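PDB 2QE6: uncharacterized protein Tfu_2867, which binds S-adenosylmethionine and is probably a methyltransferase with a Rossmann-like fold, although its acceptor substrate is not known. Local coordinates for residues N36-A39 and D40-L43; V64-R67 and G68-L72; A204-K207 and L208-I211; R210-R213 and E214-E218; D256-P260 and G261-G265. The protein carries 1 engineered substitution. All coordinates share one frame; numbering follows the deposited sequence.

Contact 1 of 5, residues N36-A39 and D40-L43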
# COMPACT_ATOMS: atom_id res chain seq x y z
N ASN A 36 17.04 -5.27 2.76
CA ASN A 36 17.50 -3.96 2.31
C ASN A 36 19.03 -4.00 2.20
O ASN A 36 19.67 -4.89 2.74
CB ASN A 36 17.00 -2.84 3.26
CG ASN A 36 17.21 -3.16 4.74
OD1 ASN A 36 18.33 -3.16 5.22
ND2 ASN A 36 16.12 -3.40 5.47
N PHE A 37 19.60 -3.07 1.46
CA PHE A 37 21.05 -2.97 1.39
C PHE A 37 21.49 -1.61 1.95
O PHE A 37 20.67 -0.75 2.35
CB PHE A 37 21.55 -3.15 -0.06
CG PHE A 37 21.26 -4.50 -0.66
CD1 PHE A 37 21.94 -5.63 -0.22
CD2 PHE A 37 20.32 -4.63 -1.68
CE1 PHE A 37 21.68 -6.87 -0.78
CE2 PHE A 37 20.06 -5.86 -2.25
CZ PHE A 37 20.75 -7.00 -1.78
N GLU A 38 22.80 -1.38 1.95
CA GLU A 38 23.32 -0.21 2.59
C GLU A 38 22.74 1.07 1.97
O GLU A 38 22.38 1.99 2.71
CB GLU A 38 24.84 -0.19 2.60
CG GLU A 38 25.33 0.67 3.73
CD GLU A 38 26.82 0.88 3.69
OE1 GLU A 38 27.54 0.09 3.05
OE2 GLU A 38 27.26 1.84 4.30
N ALA A 39 22.58 1.07 0.65
CA ALA A 39 22.07 2.25 -0.05
C ALA A 39 20.66 2.53 0.42
O ALA A 39 20.26 3.68 0.52
CB ALA A 39 22.09 2.04 -1.57
N ASP A 40 19.90 1.49 0.74
CA ASP A 40 18.54 1.69 1.24
C ASP A 40 18.53 2.25 2.66
O ASP A 40 17.77 3.14 2.93
CB ASP A 40 17.75 0.40 1.23
CG ASP A 40 17.75 -0.24 -0.12
OD1 ASP A 40 17.24 0.43 -1.04
OD2 ASP A 40 18.29 -1.35 -0.24
N ARG A 41 19.32 1.67 3.55
CA ARG A 41 19.46 2.18 4.92
C ARG A 41 20.03 3.62 4.91
O ARG A 41 19.57 4.49 5.65
CB ARG A 41 20.29 1.23 5.74
CG ARG A 41 19.59 -0.13 5.92
CD ARG A 41 20.31 -1.11 6.82
NE ARG A 41 21.69 -1.35 6.42
CZ ARG A 41 22.06 -2.29 5.55
NH1 ARG A 41 21.18 -3.09 4.98
NH2 ARG A 41 23.34 -2.41 5.26
N ALA A 42 21.03 3.87 4.09
CA ALA A 42 21.55 5.26 3.99
C ALA A 42 20.43 6.25 3.61
O ALA A 42 20.35 7.35 4.15
CB ALA A 42 22.75 5.36 3.02
N LEU A 43 19.54 5.89 2.69
CA LEU A 43 18.51 6.86 2.30
C LEU A 43 17.43 6.97 3.40
O LEU A 43 16.90 8.05 3.64
CB LEU A 43 17.88 6.53 0.92
CG LEU A 43 16.74 7.43 0.41
CD1 LEU A 43 17.22 8.90 0.21
CD2 LEU A 43 16.16 6.83 -0.87
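The carbonyl of Phe-37, the N-cap residue of helix 38-48, accepts the N-H of Arg-41 (Phe-37 O to Arg-41 N 3.0 Å), and Ala-42 N follows by donating to Glu-38 O at 2.7 Å, so the helical pattern is set from its first turn. The side chain of Asp-40 turns back to the cap: with CG beside its own backbone N (chi1 -54°), OD2 accepts the amide N-H of Phe-37 at 2.8 Å, through the lone pair directed away from OD1. This is the half of a capping box in which the N3 side chain holds the N-cap amide; phenylalanine has no polar group to return the bond. Arg-41 bends at chi3 and lays one guanidinium face over the start of the helix, NH2 standing 3.5 Å from Glu-38 CA. At the guanidinium edge, NH1 donates almost straight (165°) to Asn-36 OD1 at 2.9 Å. The oxygen lies in the guanidinium plane and the donor in the carbonyl plane, although the two groups are themselves turned 61° apart. Asn-36 ND2 donates to Gly-33 O and Asp-28 OD2, so the buried amide is fixed from both ends. With an alanine here, Arg-41 NH1 would probably lose its straight side-chain acceptor, and Gly-33 O and Asp-28 OD2 the amide donor. Asn-36, Phe-37 and Asp-40 pack on helix 23-30, where Tyr-27 binds S-adenosylmethionine, while Leu-43, one turn further on, meets Asn-215 and Leu-216 of helix 203-216.

Contact 2 of 5, residues V64-R67 and G68-L72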
# COMPACT_ATOMS: atom_id res chain seq x y z
N VAL A 64 -2.77 0.92 9.89
CA VAL A 64 -4.05 1.13 9.19
C VAL A 64 -4.29 0.06 8.13
O VAL A 64 -5.44 -0.26 7.84
CB VAL A 64 -4.18 2.56 8.55
CG1 VAL A 64 -3.38 2.69 7.31
CG2 VAL A 64 -5.63 2.88 8.28
N LEU A 65 -3.22 -0.47 7.55
CA LEU A 65 -3.35 -1.59 6.62
C LEU A 65 -4.05 -2.74 7.33
O LEU A 65 -5.00 -3.31 6.81
CB LEU A 65 -1.98 -2.05 6.10
CG LEU A 65 -1.90 -3.25 5.13
CD1 LEU A 65 -0.59 -3.09 4.37
CD2 LEU A 65 -1.98 -4.62 5.85
N VAL A 66 -3.58 -3.05 8.52
CA VAL A 66 -4.16 -4.16 9.30
C VAL A 66 -5.64 -3.90 9.66
O VAL A 66 -6.51 -4.76 9.45
CB VAL A 66 -3.33 -4.44 10.58
CG1 VAL A 66 -4.08 -5.39 11.51
CG2 VAL A 66 -1.93 -5.02 10.24
N ARG A 67 -5.92 -2.72 10.21
CA ARG A 67 -7.29 -2.34 10.54
C ARG A 67 -8.21 -2.35 9.32
O ARG A 67 -9.37 -2.75 9.42
CB ARG A 67 -7.34 -0.97 11.25
CG ARG A 67 -6.59 -0.90 12.57
CD ARG A 67 -7.01 0.27 13.45
NE ARG A 67 -6.93 1.55 12.75
CZ ARG A 67 -5.79 2.21 12.53
NH1 ARG A 67 -4.62 1.73 12.95
NH2 ARG A 67 -5.81 3.37 11.87
N GLY A 68 -7.71 -1.88 8.18
CA GLY A 68 -8.52 -1.82 6.97
C GLY A 68 -8.77 -3.20 6.37
O GLY A 68 -9.86 -3.53 5.97
N VAL A 69 -7.75 -4.04 6.34
CA VAL A 69 -7.92 -5.38 5.81
C VAL A 69 -8.86 -6.17 6.72
O VAL A 69 -9.68 -6.92 6.25
CB VAL A 69 -6.58 -6.08 5.59
CG1 VAL A 69 -6.78 -7.51 5.25
CG2 VAL A 69 -5.79 -5.35 4.50
N ARG A 70 -8.74 -5.99 8.04
CA ARG A 70 -9.64 -6.63 8.99
C ARG A 70 -11.09 -6.18 8.77
O ARG A 70 -12.00 -6.99 8.83
CB ARG A 70 -9.21 -6.34 10.44
CG ARG A 70 -10.04 -7.07 11.48
CD ARG A 70 -9.60 -6.76 12.91
NE ARG A 70 -9.75 -5.34 13.22
CZ ARG A 70 -8.80 -4.55 13.72
NH1 ARG A 70 -7.59 -5.03 14.00
NH2 ARG A 70 -9.07 -3.28 13.96
N PHE A 71 -11.29 -4.89 8.50
CA PHE A 71 -12.64 -4.38 8.18
C PHE A 71 -13.17 -5.06 6.91
O PHE A 71 -14.30 -5.57 6.87
CB PHE A 71 -12.63 -2.85 8.00
CG PHE A 71 -13.80 -2.32 7.23
CD1 PHE A 71 -15.03 -2.16 7.84
CD2 PHE A 71 -13.66 -1.92 5.91
CE1 PHE A 71 -16.13 -1.66 7.12
CE2 PHE A 71 -14.76 -1.45 5.18
CZ PHE A 71 -15.99 -1.31 5.79
N LEU A 72 -12.34 -5.11 5.88
CA LEU A 72 -12.74 -5.63 4.58
C LEU A 72 -13.06 -7.11 4.60
O LEU A 72 -14.08 -7.54 4.06
CB LEU A 72 -11.65 -5.36 3.56
CG LEU A 72 -11.49 -3.92 3.10
CD1 LEU A 72 -10.19 -3.74 2.35
CD2 LEU A 72 -12.72 -3.42 2.29
O HOH W 1 -11.02 -2.63 11.53
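Leu-65 and Val-69 run side by side because Leu-65 CG is anti to its own N (chi1 178°) while Val-69 holds CG2 beside the backbone N, anti to the carbonyl carbon. This puts Val-69 CG2 4.1 Å from Leu-65 CD2 and, more closely, 3.2 Å from Leu-65 O, the oxygen that also accepts Val-69 N at 2.9 Å. Gly-68 N to Val-64 O, at 2.8 Å, belongs to the same regular alpha-helical series. On another side of the helix Arg-70, bent at chi3 (62°), places a guanidinium face over Arg-67 CA, its NH2 3.7 Å from Arg-67 CG. Arg-70 was modelled in two conformers, so everything said of its guanidinium holds for the conformer described and remains doubtful in detail. Arg-67 O accepts Phe-71 N and also a water, whose oxygen is 2.7 Å away and in turn takes a weak bond from Arg-70 NH2. The like charges of the two guanidinium groups are probably offset by Asp-250, which in this conformer forms a salt bridge with Arg-70 and touches Arg-67; Arg-67 NH2 donates to Trp-247 O. Within the fold, helix 54-75 has Leu-65 against S-adenosylmethionine and Met-162 of strand 160-163. Val-66 and Val-69 rest on Val-97 of helix 94-101, and Leu-72 packs on Tyr-191 and Phe-193 of strand 191-197.

Contact 3 of 5, residues A204-K207 and L208-I211. With SO4 (sulfate ion), chain C.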
# COMPACT_ATOMS: atom_id res chain seq x y z
N ALA A 204 7.17 19.48 6.16
CA ALA A 204 7.80 18.19 5.96
C ALA A 204 7.16 17.39 4.86
O ALA A 204 7.77 16.46 4.35
CB ALA A 204 7.73 17.38 7.23
N GLN A 205 5.91 17.69 4.51
CA GLN A 205 5.17 16.83 3.57
C GLN A 205 5.76 16.95 2.16
O GLN A 205 6.06 15.96 1.54
CB GLN A 205 3.69 17.20 3.56
CG GLN A 205 2.95 16.79 4.88
CD GLN A 205 1.65 17.50 5.10
OE1 GLN A 205 1.43 18.64 4.63
NE2 GLN A 205 0.78 16.89 5.88
N GLN A 206 5.93 18.19 1.72
CA GLN A 206 6.48 18.48 0.39
C GLN A 206 8.01 18.23 0.34
O GLN A 206 8.53 17.86 -0.69
CB GLN A 206 6.15 19.88 -0.05
CG GLN A 206 4.66 20.10 -0.56
CD GLN A 206 4.30 19.35 -1.88
OE1 GLN A 206 5.17 18.83 -2.59
NE2 GLN A 206 3.02 19.32 -2.20
N LYS A 207 8.70 18.41 1.47
CA LYS A 207 10.12 18.04 1.58
C LYS A 207 10.29 16.53 1.47
O LYS A 207 11.16 16.06 0.79
CB LYS A 207 10.70 18.55 2.89
CG LYS A 207 12.20 18.56 2.93
CD LYS A 207 12.70 19.35 4.16
CE LYS A 207 14.17 19.62 4.09
NZ LYS A 207 14.58 20.48 5.23
N LEU A 208 9.41 15.78 2.11
CA LEU A 208 9.45 14.31 1.98
C LEU A 208 9.15 13.84 0.54
O LEU A 208 9.86 13.02 -0.04
CB LEU A 208 8.45 13.68 2.95
CG LEU A 208 8.41 12.18 2.80
CD1 LEU A 208 9.81 11.56 2.92
CD2 LEU A 208 7.36 11.60 3.81
N ALA A 209 8.12 14.40 -0.07
CA ALA A 209 7.83 14.17 -1.50
C ALA A 209 9.05 14.47 -2.40
O ALA A 209 9.33 13.69 -3.29
CB ALA A 209 6.56 14.97 -1.94
N ARG A 210 9.75 15.60 -2.19
CA ARG A 210 10.94 15.94 -2.96
C ARG A 210 12.03 14.90 -2.77
O ARG A 210 12.59 14.39 -3.73
CB ARG A 210 11.41 17.32 -2.62
CG ARG A 210 12.54 17.92 -3.48
CD ARG A 210 12.13 17.97 -4.93
NE ARG A 210 13.26 18.34 -5.72
CZ ARG A 210 13.61 19.60 -5.90
NH1 ARG A 210 12.98 20.53 -5.24
NH2 ARG A 210 14.68 19.91 -6.63
N ILE A 211 12.37 14.58 -1.53
CA ILE A 211 13.40 13.58 -1.29
C ILE A 211 13.05 12.29 -2.00
O ILE A 211 13.92 11.69 -2.62
CB ILE A 211 13.59 13.33 0.22
CG1 ILE A 211 14.17 14.61 0.85
CG2 ILE A 211 14.47 12.11 0.45
CD1 ILE A 211 14.25 14.59 2.39
S SO4 C . 2.51 19.50 -6.29
O1 SO4 C . 3.92 19.64 -6.68
O2 SO4 C . 1.82 18.80 -7.39
O3 SO4 C . 2.35 18.65 -5.06
O4 SO4 C . 1.96 20.86 -6.08
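Helix 203-216 follows strand 191-197 of the Rossmann-like sheet, and in its first half Gln-206 and Ala-209 stand one turn apart. Regular alpha-helical bonding joins the two segments: Leu-208 N donates to Ala-204 O at 2.9 Å, Ala-209 N to Gln-205 O at 3.0 Å, and Ile-211 N to Lys-207 O at 3.0 Å and nearly straight (174°). Side chains then lean on the same carbonyls. Leu-208 CB lies 3.2 Å from Ala-204 O, and Ile-211 brings CG1 to 3.3 Å from Lys-207 O, since that branch sits beside its backbone N. Gln-206 folds at chi2 (-66°), which brings OE1 over the next turn, 4.2 Å from Ala-209 CB. Its NE2 donates to O3 of a sulfate ion at 3.0 Å (157°) and also to Asp-199 OD2; the anion probably came from the crystallisation liquor, so this bond says little about function. Gln-205 ties the helix start to its surroundings: OE1 accepts from the backbone N atoms of Thr-200 and Leu-202, and NE2 donates to Gln-263 O. The inner side of the helix lies on the sheet through Leu-208 and Ala-209, both touching Leu-197 of strand 191-197, while Leu-208 and Lys-207 also meet Ile-51, just ahead of helix 54-75.

Contact 4 of 5, residues R210-R213 and E214-E218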
# COMPACT_ATOMS: atom_id res chain seq x y z
N ARG A 210 9.75 15.60 -2.19
CA ARG A 210 10.94 15.94 -2.96
C ARG A 210 12.03 14.90 -2.77
O ARG A 210 12.59 14.39 -3.73
CB ARG A 210 11.41 17.32 -2.62
CG ARG A 210 12.54 17.92 -3.48
CD ARG A 210 12.13 17.97 -4.93
NE ARG A 210 13.26 18.34 -5.72
CZ ARG A 210 13.61 19.60 -5.90
NH1 ARG A 210 12.98 20.53 -5.24
NH2 ARG A 210 14.68 19.91 -6.63
N ILE A 211 12.37 14.58 -1.53
CA ILE A 211 13.40 13.58 -1.29
C ILE A 211 13.05 12.29 -2.00
O ILE A 211 13.92 11.69 -2.62
CB ILE A 211 13.59 13.33 0.22
CG1 ILE A 211 14.17 14.61 0.85
CG2 ILE A 211 14.47 12.11 0.45
CD1 ILE A 211 14.25 14.59 2.39
N THR A 212 11.79 11.90 -1.96
CA THR A 212 11.37 10.61 -2.55
C THR A 212 11.47 10.72 -4.08
O THR A 212 12.04 9.86 -4.75
CB THR A 212 9.95 10.30 -2.12
OG1 THR A 212 9.88 10.40 -0.69
CG2 THR A 212 9.48 8.93 -2.58
N ARG A 213 10.95 11.80 -4.63
CA ARG A 213 11.04 12.03 -6.09
C ARG A 213 12.50 11.97 -6.55
O ARG A 213 12.83 11.28 -7.52
CB ARG A 213 10.42 13.38 -6.47
CG ARG A 213 10.59 13.82 -7.90
CD ARG A 213 9.82 12.94 -8.86
NE ARG A 213 9.47 13.69 -10.08
CZ ARG A 213 9.18 13.13 -11.26
NH1 ARG A 213 9.24 11.82 -11.45
NH2 ARG A 213 8.89 13.88 -12.29
N GLU A 214 13.36 12.72 -5.88
CA GLU A 214 14.74 12.86 -6.34
C GLU A 214 15.53 11.56 -6.20
O GLU A 214 16.39 11.25 -7.03
CB GLU A 214 15.44 13.95 -5.57
CG GLU A 214 14.90 15.35 -5.83
CD GLU A 214 15.15 15.85 -7.20
OE1 GLU A 214 15.98 15.26 -7.91
OE2 GLU A 214 14.54 16.86 -7.59
N ASN A 215 15.26 10.82 -5.15
CA ASN A 215 16.09 9.63 -4.82
C ASN A 215 15.49 8.33 -5.29
O ASN A 215 16.20 7.35 -5.48
CB ASN A 215 16.36 9.62 -3.32
CG ASN A 215 17.29 10.72 -2.92
OD1 ASN A 215 18.48 10.58 -3.10
ND2 ASN A 215 16.78 11.82 -2.42
N LEU A 216 14.17 8.30 -5.46
CA LEU A 216 13.46 7.06 -5.82
C LEU A 216 12.60 7.18 -7.12
O LEU A 216 12.06 6.19 -7.58
CB LEU A 216 12.63 6.53 -4.64
CG LEU A 216 13.39 6.02 -3.42
CD1 LEU A 216 12.46 5.73 -2.25
CD2 LEU A 216 14.23 4.81 -3.82
N GLY A 217 12.54 8.36 -7.74
CA GLY A 217 11.96 8.49 -9.07
C GLY A 217 10.57 9.09 -9.13
O GLY A 217 10.20 9.68 -10.13
N GLU A 218 9.79 8.87 -8.08
CA GLU A 218 8.40 9.34 -7.98
C GLU A 218 8.11 9.72 -6.55
O GLU A 218 8.67 9.11 -5.65
CB GLU A 218 7.45 8.20 -8.36
CG GLU A 218 7.58 7.67 -9.80
CD GLU A 218 7.09 8.67 -10.82
OE1 GLU A 218 6.52 9.71 -10.39
OE2 GLU A 218 7.34 8.45 -12.03
O HOH W 2 7.23 10.57 -13.45
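Ile-211 O is gripped twice by Asn-215, by the backbone N at 3.0 Å and by side-chain ND2 at 2.9 Å. Asn-215 CG lies beside its own N (chi1 -70°), which folds the side-chain amide back with Ile-211 O close to its plane. Along the exposed side, Arg-210 NE forms a salt bridge with Glu-214 OE2 at 2.7 Å. The carboxylate oxygen sits at the guanidinium edge and uses its anti lone pair; NH2 adds a weak second bond. The helix ends at Leu-216; Gly-217 follows with positive phi (104°), and at its backbone angles a CB would be jammed against the preceding carbonyl O. Gly-217 N still donates to Arg-213 O at 2.9 Å, and Arg-213 NH1 returns to Gly-217 O at 2.7 Å, holding the chain's exit at both its N-H and its C=O. A long salt bridge, with Glu-218 OE1 3.6 Å from Arg-213 NH1 and well out of the guanidinium plane, works by charge alone; a water links NH1 to OE2, and OE1 accepts from Trp-220 NE1. Ile-211 touches Tyr-46 of helix 38-48, and Leu-216 rests on Pro-21, just ahead of helix 23-30.

Contact 5 of 5, residues D256-P260 and G261-G265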
# COMPACT_ATOMS: atom_id res chain seq x y z
N ASP A 256 -6.65 16.23 17.61
CA ASP A 256 -6.02 17.55 17.86
C ASP A 256 -4.65 17.45 18.56
O ASP A 256 -3.99 18.46 18.78
CB ASP A 256 -6.94 18.37 18.77
CG ASP A 256 -8.25 18.68 18.11
OD1 ASP A 256 -8.21 19.26 16.99
OD2 ASP A 256 -9.30 18.30 18.69
N ASN A 257 -4.23 16.22 18.87
CA ASN A 257 -2.99 15.95 19.54
C ASN A 257 -2.13 14.95 18.75
O ASN A 257 -1.59 14.03 19.31
CB ASN A 257 -3.26 15.41 20.95
CG ASN A 257 -2.04 15.46 21.85
OD1 ASN A 257 -1.22 16.36 21.71
ND2 ASN A 257 -1.93 14.51 22.79
N LEU A 258 -2.00 15.15 17.46
CA LEU A 258 -1.23 14.25 16.63
C LEU A 258 0.20 14.78 16.53
O LEU A 258 0.43 16.00 16.52
CB LEU A 258 -1.83 14.16 15.22
CG LEU A 258 -3.20 13.49 15.08
CD1 LEU A 258 -3.55 13.49 13.61
CD2 LEU A 258 -3.21 12.05 15.63
N SER A 259 1.15 13.86 16.49
CA SER A 259 2.54 14.21 16.24
C SER A 259 2.77 14.49 14.77
O SER A 259 1.94 14.12 13.92
CB SER A 259 3.44 13.04 16.63
OG SER A 259 3.13 11.97 15.79
N PRO A 260 3.92 15.12 14.43
CA PRO A 260 4.29 15.29 13.01
C PRO A 260 4.23 14.00 12.18
O PRO A 260 3.67 14.01 11.06
CB PRO A 260 5.72 15.85 13.11
CG PRO A 260 5.67 16.67 14.36
CD PRO A 260 4.90 15.78 15.32
N GLY A 261 4.70 12.89 12.75
CA GLY A 261 4.67 11.59 12.05
C GLY A 261 3.27 11.05 11.75
O GLY A 261 3.08 10.28 10.79
N GLU A 262 2.31 11.42 12.59
CA GLU A 262 0.90 11.07 12.39
C GLU A 262 0.19 11.99 11.38
O GLU A 262 -0.99 11.79 11.07
CB GLU A 262 0.18 11.05 13.75
CG GLU A 262 0.65 9.91 14.64
CD GLU A 262 0.11 10.02 16.07
OE1 GLU A 262 0.19 11.11 16.66
OE2 GLU A 262 -0.39 9.01 16.59
N GLN A 263 0.89 12.99 10.85
CA GLN A 263 0.29 13.91 9.86
C GLN A 263 0.91 13.88 8.46
O GLN A 263 0.70 14.79 7.64
CB GLN A 263 0.32 15.33 10.40
CG GLN A 263 -0.58 15.49 11.61
CD GLN A 263 -0.32 16.78 12.27
OE1 GLN A 263 -1.05 17.71 12.08
NE2 GLN A 263 0.77 16.86 13.01
N LEU A 264 1.66 12.81 8.19
CA LEU A 264 2.33 12.63 6.91
C LEU A 264 1.45 11.92 5.87
O LEU A 264 1.61 12.15 4.69
CB LEU A 264 3.68 11.88 7.09
CG LEU A 264 4.85 12.73 7.62
CD1 LEU A 264 6.08 11.81 7.89
CD2 LEU A 264 5.19 13.89 6.72
N GLY A 265 0.54 11.04 6.30
CA GLY A 265 -0.31 10.32 5.38
C GLY A 265 -1.77 10.23 5.76
O GLY A 265 -2.14 10.38 6.94
O HOH W 3 1.80 17.98 15.61
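Ser-259 and Glu-262 face each other with side chains folded for reciprocal bonding. Ser-259 holds OG between its backbone N and carbonyl carbon (chi1 64°), and Glu-262, with CG beside its own N (chi1 -68°) and an extended chain beyond, sends OE1 back to the serine. OE1 takes the Ser-259 N-H at 2.9 Å and nearly straight (170°), on the lone pair away from OE2. It also accepts Ser-259 OG at 3.2 Å, this time from above the carboxylate plane. In return Glu-262 N gives OG a bond of 3.3 Å, so serine and glutamate are linked in both directions, the return bond being weak. Leu-258 crosses the glutamate at about a right angle, CD2 lying 3.7 Å from Glu-262 OE1. Gln-263 is likewise extended beyond CG; its NE2 reaches Ser-259 O at 3.1 Å, from well above the carbonyl plane. A water donates to Leu-258 O, 2.6 Å from the water oxygen, and accepts a weak bond from Gln-263 NE2. Gln-263 N donates to Pro-260 O at 3.0 Å and closes the turn. With an alanine in place of Glu-262, the N-H and OG of Ser-259 would probably both lose their shared acceptor, leaving the serine hydroxyl freer to turn. The chemistry implies a turn ordered mainly by polar bonds: one carboxylate oxygen satisfies both donors of Ser-259, while the Gln-263 amide adds a bond to Ser-259 O from above its plane.

Contact 3 lies in the first part of helix 203-216 and contact 4 continues it through the helix end; they share Arg-210 and Ile-211, with centres about 9 Å apart. Contact 1 leans on this helix from helix 38-48: Leu-43 CD1 lies 3.6 Å from Asn-215 CG of contact 4, and 4.2 Å from Ile-211 CG2. At the other end contact 5 joins contact 3 through a probable hydrogen bond, Gln-205 NE2 to Gln-263 O at 2.7 Å. Contact 2 touches none of them; its nearest atoms are about 8 Å from contact 5. Yet its Leu-65 side chain is about 4 Å from S-adenosylmethionine, whereas that of Leu-208 in contact 3 is about 11 Å away.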